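Local coordinates for putative uncharacterized protein (Coprinopsis cinerea, PDB 3W9A), which belongs to glycoside hydrolase family 131 and probably cuts beta-glucan chains with a beta-jelly-roll catalytic domain, at residues A153-Y161 with L172-L181. Numbering follows the deposited sequence.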
ATOM      1  N   ALA A 153       3.047  16.568  -3.245  1.00 16.29           N
ATOM      2  CA  ALA A 153       3.692  16.430  -1.951  1.00 16.08           C
ATOM      3  C   ALA A 153       2.721  16.770  -0.824  1.00 16.04           C
ATOM      4  O   ALA A 153       1.946  17.718  -0.918  1.00 15.79           O
ATOM      5  CB  ALA A 153       4.940  17.316  -1.861  1.00 16.02           C
ATOM      6  N   ASP A 154       2.752  15.949   0.223  1.00 16.07           N
ATOM      7  CA  ASP A 154       1.931  16.113   1.433  1.00 16.71           C
ATOM      8  C   ASP A 154       0.422  15.915   1.318  1.00 15.70           C
ATOM      9  O   ASP A 154      -0.286  16.002   2.307  1.00 16.01           O
ATOM     10  CB  ASP A 154       2.290  17.420   2.145  1.00 17.68           C
ATOM     11  CG  ASP A 154       3.673  17.343   2.784  1.00 18.93           C
ATOM     12  OD1 ASP A 154       4.595  17.993   2.272  1.00 20.40           O
ATOM     13  OD2 ASP A 154       3.852  16.564   3.754  1.00 20.63           O
ATOM     14  N   THR A 155      -0.064  15.599   0.132  1.00 15.00           N
ATOM     15  CA  THR A 155      -1.454  15.236  -0.036  1.00 14.77           C
ATOM     16  C   THR A 155      -1.642  13.751   0.287  1.00 13.67           C
ATOM     17  O   THR A 155      -0.845  12.915  -0.132  1.00 13.88           O
ATOM     18  CB  THR A 155      -1.900  15.566  -1.461  1.00 15.18           C
ATOM     19  OG1 THR A 155      -1.718  16.976  -1.677  1.00 16.13           O
ATOM     20  CG2 THR A 155      -3.336  15.199  -1.667  1.00 15.14           C
ATOM     21  N   TRP A 156      -2.668  13.420   1.064  1.00 12.94           N
ATOM     22  CA  TRP A 156      -2.895  12.023   1.437  1.00 12.47           C
ATOM     23  C   TRP A 156      -3.860  11.457   0.433  1.00 12.80           C
ATOM     24  O   TRP A 156      -4.959  11.953   0.296  1.00 13.79           O
ATOM     25  CB  TRP A 156      -3.419  11.874   2.869  1.00 11.82           C
ATOM     26  CG  TRP A 156      -2.338  11.744   3.883  1.00 11.73           C
ATOM     27  CD1 TRP A 156      -1.843  12.729   4.723  1.00 11.59           C
ATOM     28  CD2 TRP A 156      -1.578  10.558   4.171  1.00 11.63           C
ATOM     29  NE1 TRP A 156      -0.844  12.208   5.508  1.00 11.69           N
ATOM     30  CE2 TRP A 156      -0.655  10.888   5.187  1.00 11.49           C
ATOM     31  CE3 TRP A 156      -1.583   9.249   3.657  1.00 11.48           C
ATOM     32  CZ2 TRP A 156       0.254   9.952   5.708  1.00 11.77           C
ATOM     33  CZ3 TRP A 156      -0.684   8.313   4.188  1.00 11.41           C
ATOM     34  CH2 TRP A 156       0.217   8.670   5.200  1.00 11.58           C
ATOM     35  N   PHE A 157      -3.414  10.444  -0.298  1.00 13.13           N
ATOM     36  CA  PHE A 157      -4.213   9.795  -1.314  1.00 12.88           C
ATOM     37  C   PHE A 157      -4.796   8.516  -0.760  1.00 12.81           C
ATOM     38  O   PHE A 157      -4.065   7.579  -0.385  1.00 13.46           O
ATOM     39  CB  PHE A 157      -3.367   9.551  -2.553  1.00 12.90           C
ATOM     40  CG  PHE A 157      -2.960  10.820  -3.243  1.00 12.97           C
ATOM     41  CD1 PHE A 157      -3.833  11.453  -4.139  1.00 12.83           C
ATOM     42  CD2 PHE A 157      -1.727  11.413  -2.975  1.00 12.62           C
ATOM     43  CE1 PHE A 157      -3.469  12.635  -4.764  1.00 12.89           C
ATOM     44  CE2 PHE A 157      -1.354  12.593  -3.605  1.00 12.93           C
ATOM     45  CZ  PHE A 157      -2.222  13.205  -4.502  1.00 12.72           C
ATOM     46  N   ASN A 158      -6.119   8.515  -0.673  1.00 12.36           N
ATOM     47  CA  ASN A 158      -6.880   7.399  -0.135  1.00 12.34           C
ATOM     48  C   ASN A 158      -7.295   6.535  -1.275  1.00 11.66           C
ATOM     49  O   ASN A 158      -7.738   7.045  -2.304  1.00 11.79           O
ATOM     50  CB  ASN A 158      -8.145   7.869   0.586  1.00 12.48           C
ATOM     51  CG  ASN A 158      -7.874   8.963   1.588  1.00 13.03           C
ATOM     52  OD1 ASN A 158      -8.510  10.043   1.557  1.00 13.90           O
ATOM     53  ND2 ASN A 158      -6.949   8.700   2.499  1.00 12.92           N
ATOM     54  N   PHE A 159      -7.176   5.227  -1.097  1.00 11.31           N
ATOM     55  CA  PHE A 159      -7.633   4.275  -2.094  1.00 10.97           C
ATOM     56  C   PHE A 159      -8.338   3.100  -1.477  1.00 11.09           C
ATOM     57  O   PHE A 159      -8.066   2.705  -0.323  1.00 11.09           O
ATOM     58  CB  PHE A 159      -6.474   3.716  -2.895  1.00 11.02           C
ATOM     59  CG  PHE A 159      -5.717   4.746  -3.692  1.00 11.12           C
ATOM     60  CD1 PHE A 159      -6.202   5.187  -4.917  1.00 11.45           C
ATOM     61  CD2 PHE A 159      -4.520   5.252  -3.236  1.00 11.23           C
ATOM     62  CE1 PHE A 159      -5.500   6.114  -5.678  1.00 11.43           C
ATOM     63  CE2 PHE A 159      -3.808   6.180  -3.976  1.00 11.24           C
ATOM     64  CZ  PHE A 159      -4.294   6.604  -5.210  1.00 11.49           C
ATOM     65  N   ALA A 160      -9.234   2.528  -2.267  1.00 10.72           N
ATOM     66  CA  ALA A 160      -9.621   1.147  -2.083  1.00 10.79           C
ATOM     67  C   ALA A 160      -9.729   0.429  -3.430  1.00 11.20           C
ATOM     68  O   ALA A 160     -10.329   0.936  -4.403  1.00 10.71           O
ATOM     69  CB  ALA A 160     -10.902   1.035  -1.273  1.00 10.73           C
ATOM     70  N   TYR A 161      -9.103  -0.749  -3.494  1.00 11.54           N
ATOM     71  CA  TYR A 161      -9.292  -1.663  -4.593  1.00 11.54           C
ATOM     72  C   TYR A 161     -10.585  -2.448  -4.326  1.00 11.94           C
ATOM     73  O   TYR A 161     -10.721  -3.134  -3.326  1.00 12.19           O
ATOM     74  CB  TYR A 161      -8.117  -2.636  -4.727  1.00 11.57           C
ATOM     75  CG  TYR A 161      -6.729  -2.044  -4.902  1.00 11.41           C
ATOM     76  CD1 TYR A 161      -6.528  -0.750  -5.402  1.00 11.46           C
ATOM     77  CD2 TYR A 161      -5.608  -2.801  -4.599  1.00 11.27           C
ATOM     78  CE1 TYR A 161      -5.252  -0.233  -5.579  1.00 11.56           C
ATOM     79  CE2 TYR A 161      -4.332  -2.306  -4.788  1.00 11.47           C
ATOM     80  CZ  TYR A 161      -4.148  -1.020  -5.272  1.00 11.62           C
ATOM     81  OH  TYR A 161      -2.861  -0.538  -5.439  1.00 12.01           O
ATOM     82  N   LEU A 172     -11.774   0.854  -8.709  1.00 14.78           N
ATOM     83  CA  LEU A 172     -10.998   1.711  -7.825  1.00 14.30           C
ATOM     84  C   LEU A 172     -11.871   2.771  -7.142  1.00 14.21           C
ATOM     85  O   LEU A 172     -12.659   3.478  -7.809  1.00 13.94           O
ATOM     86  CB  LEU A 172      -9.888   2.395  -8.614  1.00 14.38           C
ATOM     87  CG  LEU A 172      -8.963   3.288  -7.795  1.00 14.15           C
ATOM     88  CD1 LEU A 172      -8.081   2.420  -6.896  1.00 14.30           C
ATOM     89  CD2 LEU A 172      -8.134   4.199  -8.702  1.00 14.19           C
ATOM     90  N   TRP A 173     -11.741   2.868  -5.819  1.00 13.31           N
ATOM     91  CA  TRP A 173     -12.303   3.983  -5.064  1.00 13.43           C
ATOM     92  C   TRP A 173     -11.138   4.911  -4.681  1.00 13.41           C
ATOM     93  O   TRP A 173     -10.042   4.445  -4.366  1.00 13.21           O
ATOM     94  CB  TRP A 173     -13.065   3.508  -3.832  1.00 13.44           C
ATOM     95  CG  TRP A 173     -14.245   2.637  -4.146  1.00 13.90           C
ATOM     96  CD1 TRP A 173     -14.211   1.381  -4.660  1.00 14.09           C
ATOM     97  CD2 TRP A 173     -15.629   2.954  -3.955  1.00 14.43           C
ATOM     98  NE1 TRP A 173     -15.490   0.890  -4.810  1.00 14.51           N
ATOM     99  CE2 TRP A 173     -16.379   1.827  -4.363  1.00 14.40           C
ATOM    100  CE3 TRP A 173     -16.312   4.070  -3.447  1.00 14.86           C
ATOM    101  CZ2 TRP A 173     -17.781   1.797  -4.325  1.00 14.73           C
ATOM    102  CZ3 TRP A 173     -17.704   4.038  -3.400  1.00 14.78           C
ATOM    103  CH2 TRP A 173     -18.425   2.905  -3.846  1.00 14.88           C
ATOM    104  N   ALA A 174     -11.363   6.214  -4.719  1.00 13.34           N
ATOM    105  CA  ALA A 174     -10.307   7.182  -4.409  1.00 13.85           C
ATOM    106  C   ALA A 174     -10.847   8.497  -3.855  1.00 14.11           C
ATOM    107  O   ALA A 174     -12.002   8.872  -4.081  1.00 14.08           O
ATOM    108  CB  ALA A 174      -9.438   7.446  -5.634  1.00 13.94           C
ATOM    109  N   SER A 175     -10.002   9.151  -3.075  1.00 14.24           N
ATOM    110  CA  SER A 175     -10.230  10.501  -2.587  1.00 14.40           C
ATOM    111  C   SER A 175      -8.916  10.994  -1.993  1.00 14.73           C
ATOM    112  O   SER A 175      -7.947  10.216  -1.900  1.00 14.32           O
ATOM    113  CB  SER A 175     -11.317  10.524  -1.520  1.00 14.43           C
ATOM    114  OG  SER A 175     -10.826  10.062  -0.278  1.00 14.84           O
ATOM    115  N   THR A 176      -8.882  12.270  -1.599  1.00 14.94           N
ATOM    116  CA  THR A 176      -7.734  12.832  -0.884  1.00 15.61           C
ATOM    117  C   THR A 176      -8.088  13.216   0.561  1.00 15.93           C
ATOM    118  O   THR A 176      -9.244  13.460   0.903  1.00 16.28           O
ATOM    119  CB  THR A 176      -7.148  14.075  -1.595  1.00 15.58           C
ATOM    120  OG1 THR A 176      -8.148  15.087  -1.698  1.00 15.79           O
ATOM    121  CG2 THR A 176      -6.660  13.725  -3.003  1.00 15.76           C
ATOM    122  N   ASN A 177      -7.063  13.238   1.396  1.00 16.49           N
ATOM    123  CA  ASN A 177      -7.141  13.705   2.775  1.00 16.99           C
ATOM    124  C   ASN A 177      -8.328  13.137   3.539  1.00 16.41           C
ATOM    125  O   ASN A 177      -8.383  11.927   3.702  1.00 15.94           O
ATOM    126  CB  ASN A 177      -7.047  15.231   2.796  1.00 17.42           C
ATOM    127  CG  ASN A 177      -5.783  15.732   2.103  1.00 17.74           C
ATOM    128  OD1 ASN A 177      -4.696  15.159   2.260  1.00 17.11           O
ATOM    129  ND2 ASN A 177      -5.920  16.793   1.319  1.00 18.73           N
ATOM    130  N   GLY A 178      -9.247  13.981   4.020  1.00 16.27           N
ATOM    131  CA  GLY A 178     -10.396  13.528   4.819  1.00 15.65           C
ATOM    132  C   GLY A 178     -11.691  13.328   4.043  1.00 15.95           C
ATOM    133  O   GLY A 178     -12.736  13.068   4.642  1.00 15.53           O
ATOM    134  N   ASN A 179     -11.641  13.437   2.713  1.00 16.43           N
ATOM    135  CA  ASN A 179     -12.849  13.326   1.888  1.00 16.82           C
ATOM    136  C   ASN A 179     -13.221  11.867   1.687  1.00 16.34           C
ATOM    137  O   ASN A 179     -12.343  11.010   1.636  1.00 15.97           O
ATOM    138  CB  ASN A 179     -12.638  13.985   0.522  1.00 17.71           C
ATOM    139  CG  ASN A 179     -12.224  15.439   0.635  1.00 18.57           C
ATOM    140  OD1 ASN A 179     -11.351  15.907  -0.092  1.00 20.68           O
ATOM    141  ND2 ASN A 179     -12.829  16.149   1.561  1.00 18.60           N
ATOM    142  N   PRO A 180     -14.525  11.574   1.574  1.00 16.44           N
ATOM    143  CA  PRO A 180     -14.900  10.160   1.463  1.00 16.25           C
ATOM    144  C   PRO A 180     -14.538   9.565   0.115  1.00 16.02           C
ATOM    145  O   PRO A 180     -14.508  10.280  -0.896  1.00 15.69           O
ATOM    146  CB  PRO A 180     -16.420  10.172   1.649  1.00 17.00           C
ATOM    147  CG  PRO A 180     -16.840  11.579   1.320  1.00 16.92           C
ATOM    148  CD  PRO A 180     -15.697  12.454   1.759  1.00 16.69           C
ATOM    149  N   LEU A 181     -14.273   8.263   0.100  1.00 15.24           N
ATOM    150  CA  LEU A 181     -13.982   7.555  -1.129  1.00 15.09           C
ATOM    151  C   LEU A 181     -15.161   7.626  -2.108  1.00 15.16           C
ATOM    152  O   LEU A 181     -16.322   7.474  -1.723  1.00 14.51           O
ATOM    153  CB  LEU A 181     -13.657   6.080  -0.831  1.00 14.79           C
ATOM    154  CG  LEU A 181     -12.380   5.819  -0.022  1.00 14.91           C
ATOM    155  CD1 LEU A 181     -12.326   4.376   0.474  1.00 14.90           C
ATOM    156  CD2 LEU A 181     -11.150   6.152  -0.853  1.00 14.93           C
TER
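N177 grips the backbone of W156 at both ends. N177 OD1 accepts from W156 N at 2.9 Å, with the donor tilted from the carboxamide plane. N177 N donates to W156 O at 2.7 Å. The side chain leans back to W156 because CG stands beside the backbone N (chi1 -56°). OD1 also rests near W156 CB. With an alanine here, the W156 N-H would probably lose this acceptor, and the grip on W156 would weaken. Strands 157-161 and 172-176 run antiparallel, with N158-S175 and A160-W173 as hydrogen-bonded pairs.

One face carries F157, F159, Y161, L172, A174 and T176. T176 CG2 lies alongside F157 and touches F157 CD1 at 3.8 Å, while T155 CG2 sits over one face of that ring. L172 CD1 lies at the edge of the Y161 ring, 3.8 Å from Y161 CD1, and also against F159 CD1. With CG of L172 anti to the backbone N (chi1 -178°) and chi2 71°, this methyl lies toward the two rings. F98 and W147 continue the cluster around F159, and Y161 OH is hydrogen-bonded to M117 O.

On the other face, L181 reaches back from beyond the turn, with L181 CD2 3.7 Å from N158 CB and L181 CD1 against A160 CB. S175 OG donates to N179 O at 2.6 Å, bracing the type II' turn T176-N179, which leads out toward strand 182-189. Strands 157-164 and 169-176 form an antiparallel beta hairpin, its aromatic face turned inward between the sheets of the beta-jelly roll.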